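Local coordinates for protein assemblin (Human herpesvirus 3, PDB 1VZV) that probably cleaves the viral assembly (scaffolding) protein as a dimeric serine endopeptidase, a step by which the procapsid matures to its icosahedral shape, at residues A53-I58 and A165-L170. Residues are numbered along the deposited sequence; the frame is centred on the assembly and turned at random.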
ATOM      1  N   ALA A  53      -6.918 -26.723   9.818  1.00 25.00           N
ATOM      2  CA  ALA A  53      -7.777 -27.707   9.140  1.00 25.00           C
ATOM      3  C   ALA A  53      -8.251 -27.271   7.753  1.00 25.00           C
ATOM      4  O   ALA A  53      -8.519 -26.097   7.520  1.00 25.00           O
ATOM      5  CB  ALA A  53      -8.992 -28.041  10.001  1.00 25.00           C
ATOM      6  N   ILE A  54      -8.392 -28.244   6.856  1.00 25.00           N
ATOM      7  CA  ILE A  54      -8.847 -28.021   5.471  1.00 25.00           C
ATOM      8  C   ILE A  54      -9.819 -29.157   5.104  1.00 25.00           C
ATOM      9  O   ILE A  54      -9.496 -30.327   5.305  1.00 25.00           O
ATOM     10  CB  ILE A  54      -7.671 -28.114   4.418  1.00 25.00           C
ATOM     11  CG1 ILE A  54      -6.408 -27.398   4.906  1.00 25.00           C
ATOM     12  CG2 ILE A  54      -8.104 -27.498   3.089  1.00 25.00           C
ATOM     13  CD1 ILE A  54      -5.282 -27.377   3.887  1.00 25.00           C
ATOM     14  N   ILE A  55     -11.016 -28.838   4.629  1.00 25.00           N
ATOM     15  CA  ILE A  55     -11.917 -29.898   4.241  1.00 25.00           C
ATOM     16  C   ILE A  55     -12.169 -29.724   2.793  1.00 25.00           C
ATOM     17  O   ILE A  55     -11.735 -28.750   2.180  1.00 25.00           O
ATOM     18  CB  ILE A  55     -13.277 -29.848   4.917  1.00 25.00           C
ATOM     19  CG1 ILE A  55     -13.991 -28.534   4.603  1.00 25.00           C
ATOM     20  CG2 ILE A  55     -13.135 -30.104   6.399  1.00 25.00           C
ATOM     21  CD1 ILE A  55     -15.499 -28.638   4.713  1.00 25.00           C
ATOM     22  N   GLU A  56     -12.978 -30.622   2.267  1.00 25.00           N
ATOM     23  CA  GLU A  56     -13.320 -30.596   0.865  1.00 25.00           C
ATOM     24  C   GLU A  56     -14.793 -30.294   0.750  1.00 25.00           C
ATOM     25  O   GLU A  56     -15.618 -31.079   1.223  1.00 25.00           O
ATOM     26  CB  GLU A  56     -13.032 -31.955   0.264  1.00 25.00           C
ATOM     27  CG  GLU A  56     -13.385 -32.055  -1.166  1.00 25.00           C
ATOM     28  CD  GLU A  56     -13.383 -33.479  -1.613  1.00 25.00           C
ATOM     29  OE1 GLU A  56     -12.466 -34.239  -1.196  1.00 25.00           O
ATOM     30  OE2 GLU A  56     -14.322 -33.838  -2.367  1.00 25.00           O
ATOM     31  N   ASP A  57     -15.105 -29.122   0.202  1.00 25.00           N
ATOM     32  CA  ASP A  57     -16.486 -28.682   0.015  1.00 25.00           C
ATOM     33  C   ASP A  57     -16.975 -28.968  -1.407  1.00 25.00           C
ATOM     34  O   ASP A  57     -16.178 -29.137  -2.338  1.00 25.00           O
ATOM     35  CB  ASP A  57     -16.625 -27.187   0.341  1.00 25.00           C
ATOM     36  CG  ASP A  57     -17.982 -26.616  -0.060  1.00 25.00           C
ATOM     37  OD1 ASP A  57     -19.005 -27.298   0.149  1.00 25.00           O
ATOM     38  OD2 ASP A  57     -18.036 -25.481  -0.585  1.00 25.00           O
ATOM     39  N   ILE A  58     -18.294 -29.063  -1.557  1.00 25.00           N
ATOM     40  CA  ILE A  58     -18.926 -29.306  -2.848  1.00 25.00           C
ATOM     41  C   ILE A  58     -18.339 -28.298  -3.864  1.00 25.00           C
ATOM     42  O   ILE A  58     -18.126 -28.630  -5.029  1.00 25.00           O
ATOM     43  CB  ILE A  58     -20.491 -29.154  -2.706  1.00 25.00           C
ATOM     44  CG1 ILE A  58     -21.212 -30.385  -3.239  1.00 25.00           C
ATOM     45  CG2 ILE A  58     -21.001 -27.941  -3.457  1.00 25.00           C
ATOM     46  CD1 ILE A  58     -21.010 -30.609  -4.706  1.00 25.00           C
ATOM     47  N   ALA A 165     -19.777 -27.462  10.697  1.00 25.00           N
ATOM     48  CA  ALA A 165     -19.684 -28.336  11.869  1.00 25.00           C
ATOM     49  C   ALA A 165     -18.376 -29.082  11.944  1.00 25.00           C
ATOM     50  O   ALA A 165     -17.709 -29.100  12.984  1.00 25.00           O
ATOM     51  CB  ALA A 165     -20.825 -29.345  11.854  1.00 25.00           C
ATOM     52  N   ARG A 166     -18.061 -29.744  10.834  1.00 25.00           N
ATOM     53  CA  ARG A 166     -16.869 -30.561  10.691  1.00 25.00           C
ATOM     54  C   ARG A 166     -15.585 -29.819  11.009  1.00 25.00           C
ATOM     55  O   ARG A 166     -14.747 -30.355  11.721  1.00 25.00           O
ATOM     56  CB  ARG A 166     -16.837 -31.167   9.289  1.00 25.00           C
ATOM     57  CG  ARG A 166     -15.643 -32.032   9.015  1.00 25.00           C
ATOM     58  CD  ARG A 166     -15.593 -33.271   9.915  1.00 25.00           C
ATOM     59  NE  ARG A 166     -14.233 -33.787  10.149  1.00 25.00           N
ATOM     60  CZ  ARG A 166     -13.237 -33.812   9.251  1.00 25.00           C
ATOM     61  NH1 ARG A 166     -13.400 -33.339   8.011  1.00 25.00           N
ATOM     62  NH2 ARG A 166     -12.052 -34.310   9.602  1.00 25.00           N
ATOM     63  N   LEU A 167     -15.440 -28.588  10.523  1.00 25.00           N
ATOM     64  CA  LEU A 167     -14.240 -27.803  10.783  1.00 25.00           C
ATOM     65  C   LEU A 167     -14.139 -27.522  12.267  1.00 25.00           C
ATOM     66  O   LEU A 167     -13.112 -27.750  12.898  1.00 25.00           O
ATOM     67  CB  LEU A 167     -14.310 -26.462  10.076  1.00 25.00           C
ATOM     68  CG  LEU A 167     -14.645 -26.410   8.600  1.00 25.00           C
ATOM     69  CD1 LEU A 167     -14.933 -24.994   8.224  1.00 25.00           C
ATOM     70  CD2 LEU A 167     -13.493 -26.902   7.811  1.00 25.00           C
ATOM     71  N   LEU A 168     -15.234 -27.020  12.821  1.00 25.00           N
ATOM     72  CA  LEU A 168     -15.312 -26.670  14.230  1.00 25.00           C
ATOM     73  C   LEU A 168     -14.859 -27.801  15.135  1.00 25.00           C
ATOM     74  O   LEU A 168     -14.275 -27.551  16.181  1.00 25.00           O
ATOM     75  CB  LEU A 168     -16.731 -26.226  14.581  1.00 25.00           C
ATOM     76  CG  LEU A 168     -16.919 -24.726  14.835  1.00 25.00           C
ATOM     77  CD1 LEU A 168     -16.023 -23.918  13.919  1.00 25.00           C
ATOM     78  CD2 LEU A 168     -18.394 -24.329  14.677  1.00 25.00           C
ATOM     79  N   SER A 169     -15.105 -29.043  14.738  1.00 25.00           N
ATOM     80  CA  SER A 169     -14.692 -30.171  15.557  1.00 25.00           C
ATOM     81  C   SER A 169     -13.197 -30.401  15.438  1.00 25.00           C
ATOM     82  O   SER A 169     -12.490 -30.554  16.438  1.00 25.00           O
ATOM     83  CB  SER A 169     -15.438 -31.436  15.149  1.00 25.00           C
ATOM     84  OG  SER A 169     -14.935 -32.554  15.871  1.00 25.00           O
ATOM     85  N   LEU A 170     -12.728 -30.444  14.199  1.00 25.00           N
ATOM     86  CA  LEU A 170     -11.319 -30.645  13.918  1.00 25.00           C
ATOM     87  C   LEU A 170     -10.548 -29.636  14.742  1.00 25.00           C
ATOM     88  O   LEU A 170      -9.522 -29.974  15.322  1.00 25.00           O
ATOM     89  CB  LEU A 170     -11.039 -30.445  12.426  1.00 25.00           C
ATOM     90  CG  LEU A 170     -11.665 -31.506  11.532  1.00 25.00           C
ATOM     91  CD1 LEU A 170     -11.762 -31.004  10.095  1.00 25.00           C
ATOM     92  CD2 LEU A 170     -10.840 -32.778  11.658  1.00 25.00           C
TER
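Ile55 meets Leu167 where helix 161-173 packs against strand 47-56 of the seven-stranded barrel of the herpesvirus assemblin fold, a helix-on-sheet contact in the serine protease family S21. The axis of strand 53-56 passes 8.7 Å from that of helix 165-170, and their N-to-C directions differ by 154°, so the two run nearly antiparallel. Burial between the segments totals 219 Å², with Ile55, Leu167 and Ala53 contributing most. One methyl of the leucine, CD2, does the touching: it lies 3.5 Å from Ile55 CG2, and CG1 of the same isoleucine is almost as close. The two side chains cross at about a right angle, and CD2 bears on both branches of the isoleucine. With chi1 at 60°, Ile55 CG2 stands beside the backbone N and anti to the carbonyl carbon, and it is this methyl that Leu167 CD2, Leu170 CD1 and Arg166 NH1 all approach. Phe62 of strand 61-67 touches both Ile55 and Leu167, and backbone hydrogen bonds from Ile55 to Phe62 and from Ala53 to Leu64 pair strand 47-56 with this antiparallel neighbour.

Further along the helix, Leu170 meets both strand residues. Ala53 CB lies 4.0 Å from Leu170 CB, so the short alanine side chain faces the base of the leucine, while Leu170 CD1 reaches to 4.0 Å from Ile55 CG2. The closest contacts are carbon to carbon except for that of Arg166 NH1, no hydrogen bond joins the segments, and the site lies away from the catalytic triad. Arg166 flanks it: CG is anti to the backbone N (chi1 180°), the chain bends at chi2, the arginine and isoleucine side chains slide past each other in opposite directions, and NH1 comes obliquely to within 3.6 Å of Ile55 CG2.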